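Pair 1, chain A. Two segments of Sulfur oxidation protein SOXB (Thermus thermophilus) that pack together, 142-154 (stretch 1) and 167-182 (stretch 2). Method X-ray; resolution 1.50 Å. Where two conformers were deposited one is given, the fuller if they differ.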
# COMPACT_ATOMS: atom_id res chain seq x y z
N LEU A 142 -8.61 -12.01 12.23
CA LEU A 142 -8.91 -12.90 13.35
C LEU A 142 -8.97 -12.21 14.70
O LEU A 142 -9.47 -12.79 15.67
CB LEU A 142 -7.90 -14.04 13.40
CG LEU A 142 -8.08 -15.12 12.32
CD1 LEU A 142 -6.83 -16.00 12.18
CD2 LEU A 142 -9.31 -15.96 12.62
N THR A 143 -8.42 -11.00 14.78
CA THR A 143 -8.37 -10.27 16.05
C THR A 143 -8.94 -8.86 15.92
O THR A 143 -8.77 -8.03 16.82
CB THR A 143 -6.93 -10.21 16.58
OG1 THR A 143 -6.11 -9.45 15.67
CG2 THR A 143 -6.36 -11.60 16.72
N ARG A 144 -9.58 -8.58 14.79
CA ARG A 144 -10.10 -7.24 14.52
C ARG A 144 -9.01 -6.19 14.79
O ARG A 144 -9.27 -5.15 15.41
CB ARG A 144 -11.38 -6.94 15.31
CG ARG A 144 -12.61 -7.66 14.74
CD ARG A 144 -13.82 -7.49 15.66
NE ARG A 144 -13.49 -7.86 17.03
CZ ARG A 144 -13.76 -7.10 18.09
NH1 ARG A 144 -14.36 -5.93 17.95
NH2 ARG A 144 -13.42 -7.52 19.30
N GLY A 145 -7.80 -6.48 14.31
CA GLY A 145 -6.66 -5.58 14.43
C GLY A 145 -5.86 -5.64 15.72
O GLY A 145 -4.72 -5.17 15.77
N GLU A 146 -6.43 -6.22 16.77
CA GLU A 146 -5.76 -6.24 18.06
C GLU A 146 -4.34 -6.81 18.09
O GLU A 146 -3.45 -6.24 18.73
CB GLU A 146 -6.62 -6.91 19.13
CG GLU A 146 -5.94 -6.93 20.50
CD GLU A 146 -6.79 -7.61 21.57
OE1 GLU A 146 -7.98 -7.88 21.32
OE2 GLU A 146 -6.25 -7.86 22.66
N ALA A 147 -4.13 -7.93 17.41
CA ALA A 147 -2.82 -8.57 17.40
C ALA A 147 -1.75 -7.68 16.77
O ALA A 147 -0.59 -7.69 17.17
CB ALA A 147 -2.89 -9.92 16.71
N VAL A 148 -2.14 -6.91 15.75
CA VAL A 148 -1.18 -6.00 15.12
C VAL A 148 -0.75 -4.90 16.09
O VAL A 148 0.43 -4.54 16.14
CB VAL A 148 -1.75 -5.40 13.83
CG1 VAL A 148 -0.67 -4.54 13.14
CG2 VAL A 148 -2.28 -6.48 12.91
N VAL A 149 -1.70 -4.36 16.85
CA VAL A 149 -1.40 -3.31 17.82
C VAL A 149 -0.49 -3.88 18.90
O VAL A 149 0.48 -3.23 19.32
CB VAL A 149 -2.69 -2.72 18.45
CG1 VAL A 149 -2.32 -1.70 19.53
CG2 VAL A 149 -3.58 -2.10 17.38
N ARG A 150 -0.79 -5.09 19.35
CA ARG A 150 0.06 -5.71 20.37
C ARG A 150 1.47 -5.88 19.84
O ARG A 150 2.44 -5.72 20.58
CB ARG A 150 -0.53 -7.04 20.85
CG ARG A 150 -1.80 -6.85 21.67
CD ARG A 150 -2.24 -8.10 22.42
NE ARG A 150 -3.46 -7.85 23.19
CZ ARG A 150 -3.49 -7.24 24.38
NH1 ARG A 150 -2.36 -6.84 24.95
NH2 ARG A 150 -4.64 -7.03 25.00
N TRP A 151 1.60 -6.16 18.55
CA TRP A 151 2.93 -6.26 17.96
C TRP A 151 3.62 -4.89 17.94
O TRP A 151 4.80 -4.78 18.30
CB TRP A 151 2.88 -6.87 16.56
CG TRP A 151 4.16 -6.60 15.85
CD1 TRP A 151 5.38 -7.16 16.13
CD2 TRP A 151 4.40 -5.57 14.88
NE1 TRP A 151 6.35 -6.58 15.34
CE2 TRP A 151 5.78 -5.59 14.58
CE3 TRP A 151 3.58 -4.65 14.22
CZ2 TRP A 151 6.35 -4.74 13.64
CZ3 TRP A 151 4.16 -3.80 13.29
CH2 TRP A 151 5.53 -3.84 13.02
N GLN A 152 2.89 -3.84 17.56
CA GLN A 152 3.50 -2.51 17.56
C GLN A 152 4.05 -2.20 18.95
O GLN A 152 5.13 -1.61 19.09
CB GLN A 152 2.47 -1.44 17.19
CG GLN A 152 2.10 -1.35 15.71
CD GLN A 152 0.98 -0.35 15.49
OE1 GLN A 152 -0.07 -0.44 16.13
NE2 GLN A 152 1.21 0.63 14.63
N ASN A 153 3.33 -2.64 19.97
CA ASN A 153 3.74 -2.41 21.35
C ASN A 153 5.01 -3.20 21.72
O ASN A 153 5.83 -2.72 22.50
CB ASN A 153 2.60 -2.75 22.31
CG ASN A 153 1.51 -1.70 22.30
OD1 ASN A 153 1.68 -0.62 21.73
ND2 ASN A 153 0.38 -2.02 22.92
N LEU A 154 5.16 -4.40 21.16
CA LEU A 154 6.36 -5.19 21.42
C LEU A 154 7.58 -4.51 20.78
O LEU A 154 8.64 -4.43 21.39
CB LEU A 154 6.21 -6.61 20.87
CG LEU A 154 5.25 -7.53 21.61
CD1 LEU A 154 5.05 -8.83 20.84
CD2 LEU A 154 5.79 -7.81 23.01
N THR A 167 -11.28 1.15 8.53
CA THR A 167 -12.22 0.15 8.03
C THR A 167 -12.61 -0.82 9.14
O THR A 167 -13.43 -1.71 8.94
CB THR A 167 -11.74 -0.57 6.76
OG1 THR A 167 -10.56 -1.32 7.04
CG2 THR A 167 -11.47 0.44 5.64
N LEU A 168 -12.03 -0.62 10.33
CA LEU A 168 -12.40 -1.40 11.50
C LEU A 168 -13.59 -0.72 12.17
O LEU A 168 -14.22 -1.29 13.06
CB LEU A 168 -11.25 -1.49 12.50
CG LEU A 168 -10.03 -2.30 12.04
CD1 LEU A 168 -8.88 -2.11 13.00
CD2 LEU A 168 -10.38 -3.77 11.88
N GLY A 169 -13.88 0.51 11.75
CA GLY A 169 -14.94 1.33 12.32
C GLY A 169 -14.39 2.24 13.40
O GLY A 169 -13.43 1.89 14.08
N ARG A 170 -15.00 3.41 13.57
CA ARG A 170 -14.53 4.38 14.56
C ARG A 170 -14.44 3.81 15.97
O ARG A 170 -13.47 4.06 16.68
CB ARG A 170 -15.35 5.66 14.53
CG ARG A 170 -14.78 6.79 15.37
CD ARG A 170 -15.82 7.86 15.62
NE ARG A 170 -15.33 8.93 16.48
CZ ARG A 170 -15.75 10.19 16.42
NH1 ARG A 170 -15.25 11.10 17.24
NH2 ARG A 170 -16.68 10.53 15.54
N GLU A 171 -15.46 3.05 16.38
CA GLU A 171 -15.46 2.46 17.72
C GLU A 171 -14.24 1.58 17.99
O GLU A 171 -13.59 1.72 19.03
CB GLU A 171 -16.74 1.67 17.97
CG GLU A 171 -17.99 2.54 18.02
CD GLU A 171 -19.23 1.74 18.37
OE1 GLU A 171 -19.15 0.86 19.25
OE2 GLU A 171 -20.29 1.99 17.76
N ARG A 172 -13.95 0.66 17.08
CA ARG A 172 -12.82 -0.25 17.26
C ARG A 172 -11.50 0.51 17.21
O ARG A 172 -10.56 0.16 17.93
CB ARG A 172 -12.83 -1.34 16.20
CG ARG A 172 -11.70 -2.36 16.34
CD ARG A 172 -11.69 -3.04 17.71
NE ARG A 172 -10.88 -4.26 17.70
CZ ARG A 172 -10.74 -5.07 18.75
NH1 ARG A 172 -11.34 -4.78 19.90
NH2 ARG A 172 -10.03 -6.17 18.64
N VAL A 173 -11.41 1.51 16.34
CA VAL A 173 -10.17 2.28 16.26
C VAL A 173 -9.90 2.95 17.60
O VAL A 173 -8.78 2.91 18.11
CB VAL A 173 -10.20 3.30 15.10
CG1 VAL A 173 -9.01 4.27 15.21
CG2 VAL A 173 -10.19 2.57 13.74
N GLU A 174 -10.93 3.53 18.20
CA GLU A 174 -10.74 4.17 19.51
C GLU A 174 -10.33 3.17 20.59
O GLU A 174 -9.46 3.45 21.42
CB GLU A 174 -11.94 5.04 19.87
CG GLU A 174 -12.23 6.06 18.77
CD GLU A 174 -13.00 7.28 19.24
OE1 GLU A 174 -13.68 7.89 18.39
OE2 GLU A 174 -12.89 7.64 20.43
N GLU A 175 -10.89 1.97 20.54
CA GLU A 175 -10.53 0.91 21.48
C GLU A 175 -9.06 0.56 21.29
O GLU A 175 -8.29 0.43 22.25
CB GLU A 175 -11.36 -0.35 21.21
CG GLU A 175 -12.62 -0.46 22.04
CD GLU A 175 -13.32 -1.80 21.86
OE1 GLU A 175 -13.29 -2.34 20.74
OE2 GLU A 175 -13.88 -2.31 22.85
N LEU A 176 -8.66 0.39 20.03
CA LEU A 176 -7.29 0.03 19.72
C LEU A 176 -6.28 1.12 20.06
O LEU A 176 -5.16 0.83 20.45
CB LEU A 176 -7.16 -0.43 18.27
CG LEU A 176 -7.86 -1.76 17.98
CD1 LEU A 176 -7.72 -2.12 16.50
CD2 LEU A 176 -7.26 -2.84 18.87
N LEU A 177 -6.70 2.38 19.94
CA LEU A 177 -5.82 3.49 20.29
C LEU A 177 -5.58 3.49 21.79
O LEU A 177 -4.55 3.97 22.26
CB LEU A 177 -6.41 4.81 19.80
CG LEU A 177 -6.22 5.06 18.30
CD1 LEU A 177 -6.86 6.37 17.85
CD2 LEU A 177 -4.75 5.03 17.92
N GLY A 178 -6.51 2.91 22.55
CA GLY A 178 -6.32 2.81 23.98
C GLY A 178 -5.20 1.82 24.28
O GLY A 178 -4.43 2.00 25.22
N LEU A 179 -5.12 0.78 23.46
CA LEU A 179 -4.10 -0.25 23.62
C LEU A 179 -2.73 0.20 23.08
O LEU A 179 -1.70 -0.11 23.66
CB LEU A 179 -4.54 -1.55 22.96
CG LEU A 179 -3.56 -2.73 22.96
CD1 LEU A 179 -3.33 -3.23 24.40
CD2 LEU A 179 -4.09 -3.86 22.08
N PHE A 180 -2.75 0.90 21.95
CA PHE A 180 -1.53 1.41 21.31
C PHE A 180 -0.72 2.30 22.26
O PHE A 180 -1.21 3.31 22.74
CB PHE A 180 -1.96 2.20 20.06
CG PHE A 180 -0.81 2.74 19.24
CD1 PHE A 180 0.17 1.89 18.76
CD2 PHE A 180 -0.74 4.09 18.93
CE1 PHE A 180 1.21 2.39 17.98
CE2 PHE A 180 0.29 4.60 18.16
CZ PHE A 180 1.26 3.75 17.68
N ARG A 181 0.53 1.91 22.53
CA ARG A 181 1.37 2.67 23.46
C ARG A 181 2.09 3.85 22.82
O ARG A 181 2.60 4.73 23.52
CB ARG A 181 2.35 1.75 24.19
CG ARG A 181 1.65 0.78 25.15
CD ARG A 181 2.59 -0.30 25.65
NE ARG A 181 3.81 0.27 26.23
CZ ARG A 181 3.90 0.70 27.48
NH1 ARG A 181 2.85 0.62 28.29
NH2 ARG A 181 5.04 1.20 27.93
N GLY A 182 2.11 3.90 21.50
CA GLY A 182 2.71 5.02 20.81
C GLY A 182 1.72 6.17 20.84
O GLY A 182 0.64 6.06 21.45
O HOH W 1 -14.78 -4.69 20.69
O HOH W 2 -10.93 -6.86 22.02
O HOH W 3 5.54 -0.19 23.70

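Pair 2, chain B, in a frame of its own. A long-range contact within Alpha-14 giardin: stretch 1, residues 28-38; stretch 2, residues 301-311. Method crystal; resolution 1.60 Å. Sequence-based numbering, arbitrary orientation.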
# COMPACT_ATOMS: atom_id res chain seq x y z
N LYS B 28 26.41 10.50 3.12
CA LYS B 28 25.62 10.87 1.93
C LYS B 28 24.57 9.83 1.54
O LYS B 28 23.94 9.95 0.48
CB LYS B 28 26.54 11.12 0.73
CG LYS B 28 27.51 12.28 0.93
CD LYS B 28 28.35 12.47 -0.33
CE LYS B 28 29.25 13.69 -0.20
NZ LYS B 28 30.16 13.80 -1.37
N ARG B 29 24.36 8.83 2.39
CA ARG B 29 23.45 7.73 2.06
C ARG B 29 22.05 8.23 1.70
O ARG B 29 21.38 7.65 0.82
CB ARG B 29 23.33 6.73 3.21
CG ARG B 29 24.53 5.80 3.35
CD ARG B 29 24.58 4.75 2.24
NE ARG B 29 25.51 3.67 2.59
CZ ARG B 29 26.84 3.77 2.56
NH1 ARG B 29 27.42 4.90 2.17
NH2 ARG B 29 27.59 2.73 2.91
N LEU B 30 21.59 9.29 2.37
CA LEU B 30 20.22 9.77 2.11
C LEU B 30 20.05 10.44 0.75
O LEU B 30 18.92 10.72 0.31
CB LEU B 30 19.70 10.65 3.25
CG LEU B 30 19.45 9.92 4.57
CD1 LEU B 30 19.17 10.95 5.67
CD2 LEU B 30 18.32 8.85 4.51
N ASP B 31 21.16 10.68 0.04
CA ASP B 31 21.04 11.13 -1.33
C ASP B 31 20.23 10.15 -2.18
O ASP B 31 19.57 10.54 -3.13
CB ASP B 31 22.41 11.37 -1.97
CG ASP B 31 23.11 12.62 -1.43
OD1 ASP B 31 22.46 13.44 -0.74
OD2 ASP B 31 24.31 12.77 -1.70
N LEU B 32 20.32 8.86 -1.84
CA LEU B 32 19.52 7.87 -2.55
C LEU B 32 18.04 8.15 -2.42
O LEU B 32 17.28 7.89 -3.35
CB LEU B 32 19.82 6.45 -2.04
CG LEU B 32 21.28 5.99 -2.17
CD1 LEU B 32 21.46 4.65 -1.50
CD2 LEU B 32 21.69 5.93 -3.64
N ILE B 33 17.65 8.65 -1.24
CA ILE B 33 16.25 8.97 -0.95
C ILE B 33 15.85 10.31 -1.54
O ILE B 33 14.75 10.45 -2.11
CB ILE B 33 15.99 8.94 0.57
CG1 ILE B 33 16.32 7.57 1.17
CG2 ILE B 33 14.56 9.35 0.88
CD1 ILE B 33 15.56 6.37 0.56
N GLU B 34 16.75 11.30 -1.45
CA GLU B 34 16.52 12.58 -2.14
C GLU B 34 16.29 12.39 -3.64
O GLU B 34 15.37 12.98 -4.23
CB GLU B 34 17.66 13.57 -1.83
CG GLU B 34 17.73 13.97 -0.35
CD GLU B 34 16.56 14.87 0.13
OE1 GLU B 34 16.73 15.52 1.19
OE2 GLU B 34 15.48 14.91 -0.51
N ILE B 35 17.09 11.52 -4.26
CA ILE B 35 16.93 11.23 -5.67
C ILE B 35 15.51 10.64 -5.92
O ILE B 35 14.80 11.04 -6.84
CB ILE B 35 18.07 10.30 -6.16
CG1 ILE B 35 19.39 11.08 -6.22
CG2 ILE B 35 17.78 9.74 -7.52
CD1 ILE B 35 20.64 10.17 -6.34
N ALA B 36 15.07 9.71 -5.06
CA ALA B 36 13.74 9.13 -5.23
C ALA B 36 12.62 10.15 -5.13
O ALA B 36 11.61 10.02 -5.83
CB ALA B 36 13.50 7.99 -4.23
N ARG B 37 12.81 11.14 -4.27
CA ARG B 37 11.79 12.18 -4.03
C ARG B 37 11.79 13.26 -5.11
O ARG B 37 10.80 13.99 -5.25
CB ARG B 37 12.03 12.85 -2.70
CG ARG B 37 11.85 11.96 -1.51
CD ARG B 37 12.29 12.71 -0.27
NE ARG B 37 11.25 13.58 0.28
CZ ARG B 37 11.45 14.81 0.76
NH1 ARG B 37 12.64 15.40 0.68
NH2 ARG B 37 10.43 15.49 1.27
N SER B 38 12.91 13.38 -5.83
CA SER B 38 13.15 14.52 -6.75
C SER B 38 12.75 14.27 -8.20
O SER B 38 12.61 15.22 -8.97
CB SER B 38 14.63 14.92 -6.71
OG SER B 38 14.97 15.45 -5.46
N GLY B 301 19.21 4.44 13.04
CA GLY B 301 20.10 4.62 11.91
C GLY B 301 19.46 5.14 10.65
O GLY B 301 18.35 5.72 10.68
N VAL B 302 20.18 4.98 9.55
CA VAL B 302 19.85 5.56 8.27
C VAL B 302 18.48 5.08 7.76
O VAL B 302 17.77 5.84 7.10
CB VAL B 302 20.97 5.34 7.21
CG1 VAL B 302 21.09 3.89 6.79
CG2 VAL B 302 20.81 6.29 6.03
N TYR B 303 18.13 3.84 8.06
CA TYR B 303 16.86 3.30 7.59
C TYR B 303 15.70 4.10 8.15
O TYR B 303 14.75 4.44 7.43
CB TYR B 303 16.72 1.80 7.92
CG TYR B 303 15.41 1.18 7.48
CD1 TYR B 303 15.13 0.97 6.14
CD2 TYR B 303 14.44 0.81 8.42
CE1 TYR B 303 13.92 0.39 5.74
CE2 TYR B 303 13.24 0.23 8.04
CZ TYR B 303 12.98 0.03 6.69
OH TYR B 303 11.78 -0.52 6.33
N GLY B 304 15.74 4.39 9.44
CA GLY B 304 14.72 5.21 10.07
C GLY B 304 14.68 6.59 9.45
O GLY B 304 13.60 7.13 9.20
N ASP B 305 15.85 7.17 9.19
CA ASP B 305 15.92 8.50 8.58
C ASP B 305 15.31 8.48 7.19
O ASP B 305 14.63 9.43 6.79
CB ASP B 305 17.37 8.99 8.56
CG ASP B 305 17.91 9.30 9.97
OD1 ASP B 305 17.11 9.52 10.91
OD2 ASP B 305 19.15 9.32 10.12
N ALA B 306 15.51 7.38 6.45
CA ALA B 306 14.95 7.26 5.11
C ALA B 306 13.43 7.18 5.12
O ALA B 306 12.78 7.81 4.28
CB ALA B 306 15.54 6.04 4.38
N ILE B 307 12.87 6.38 6.03
CA ILE B 307 11.42 6.28 6.15
C ILE B 307 10.82 7.65 6.50
O ILE B 307 9.86 8.09 5.84
CB ILE B 307 10.99 5.20 7.17
CG1 ILE B 307 11.46 3.81 6.72
CG2 ILE B 307 9.46 5.24 7.45
CD1 ILE B 307 10.92 3.31 5.35
N LYS B 308 11.43 8.34 7.47
CA LYS B 308 10.95 9.68 7.89
C LYS B 308 11.00 10.65 6.71
O LYS B 308 10.04 11.41 6.48
CB LYS B 308 11.80 10.25 9.04
CG LYS B 308 11.45 9.67 10.39
CD LYS B 308 12.15 10.40 11.53
CE LYS B 308 13.62 9.98 11.62
NZ LYS B 308 14.25 10.37 12.92
N LEU B 309 12.10 10.62 5.95
CA LEU B 309 12.26 11.55 4.83
C LEU B 309 11.27 11.27 3.68
O LEU B 309 10.69 12.18 3.09
CB LEU B 309 13.71 11.49 4.31
CG LEU B 309 14.09 12.47 3.20
CD1 LEU B 309 13.76 13.90 3.60
CD2 LEU B 309 15.58 12.31 2.91
N LEU B 310 11.06 10.00 3.36
CA LEU B 310 10.15 9.66 2.26
C LEU B 310 8.74 10.13 2.54
O LEU B 310 8.02 10.56 1.63
CB LEU B 310 10.13 8.15 2.02
CG LEU B 310 11.39 7.66 1.28
CD1 LEU B 310 11.53 6.12 1.41
CD2 LEU B 310 11.37 8.09 -0.17
N TRP B 311 8.34 10.06 3.81
CA TRP B 311 7.00 10.47 4.19
C TRP B 311 6.87 11.96 4.48
O TRP B 311 5.79 12.44 4.82
CB TRP B 311 6.55 9.63 5.39
CG TRP B 311 6.09 8.28 4.99
CD1 TRP B 311 6.68 7.08 5.28
CD2 TRP B 311 4.91 7.98 4.25
NE1 TRP B 311 5.93 6.04 4.74
CE2 TRP B 311 4.84 6.58 4.11
CE3 TRP B 311 3.92 8.77 3.66
CZ2 TRP B 311 3.80 5.95 3.42
CZ3 TRP B 311 2.89 8.15 2.98
CH2 TRP B 311 2.84 6.76 2.86
O HOH W 4 8.58 12.61 0.18

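Pair 1 is pinned by hydrogen bonds between its stretches; pair 2 has none and relies on apolar packing. The backbones are nevertheless alike. Each pair sets two helices side by side, running in roughly the same direction. The axes approach to 9.8 Å at 25° in pair 1 and to 10.0 Å at 17° in pair 2. Fourteen central residues superpose with an RMSD of 0.6 Å.

The common centre is a branched residue facing a leucine. V149(A) matches I33(B), and L179(A) matches L309(B). In pair 1, V149(A) CG1 lies 3.8 Å from L179(A) CD2. In pair 2, I33(B) CG2 lies 3.7 Å from L309(B) CD2. Both leucines have chi1 t and chi2 p, so their side chains nearly coincide. L179(A) sits as a knob among E146(A), V149(A), R150(A) and N153(A).

One turn earlier on the second helix, L176(A) matches A306(B). The large leucine reaches V149(A), with L176(A) CD2 4.0 Å from V149(A) CG2. The small alanine is met by the longer isoleucine: I33(B) CG1 is 3.6 Å from A306(B) CB. L30(B), which matches E146(A), also covers the alanine, with L30(B) CD2 4.0 Å from A306(B) CB.

The first ends differ most. R172(A) matches V302(B), though less closely, at 1.6 Å between CA atoms. R172(A) NE donates to R144(A) O at 2.9 Å, and R172(A) NH2 donates to T143(A) O at 2.9 Å. These carbonyls lie at the turn before helix 146-154, so the arginine ties that turn to the second helix. The guanidinium of R144(A) stacks on that of R172(A) despite the like charges. V302(B) instead makes an apolar contact, its CG2 3.9 Å from L30(B) CD2. G145(A) has positive phi, and a CB there would clash with L168(A) CD1. Its counterpart R29(B) has a side chain, and R29(B) CB rests 3.8 Å from V302(B) CG2.

At the other end, N153(A) matches R37(B). N153(A) bonds two backbone groups: ND2 donates to L179(A) O at 2.9 Å, and OD1 accepts from R181(A) N at 2.9 Å. R37(B) NE comes within 3.2 Å of L309(B) O, but the angle is too poor for a hydrogen bond. Water 4 links the stretches here, accepting from R37(B) NE at 2.8 Å and donating to L310(B) O at 2.6 Å. F180(A) and L310(B) also match, and each packs against the central branched residue: F180(A) CB is 4.0 Å from V149(A) CG1, and L310(B) CD2 is 3.6 Å from I33(B) CG2.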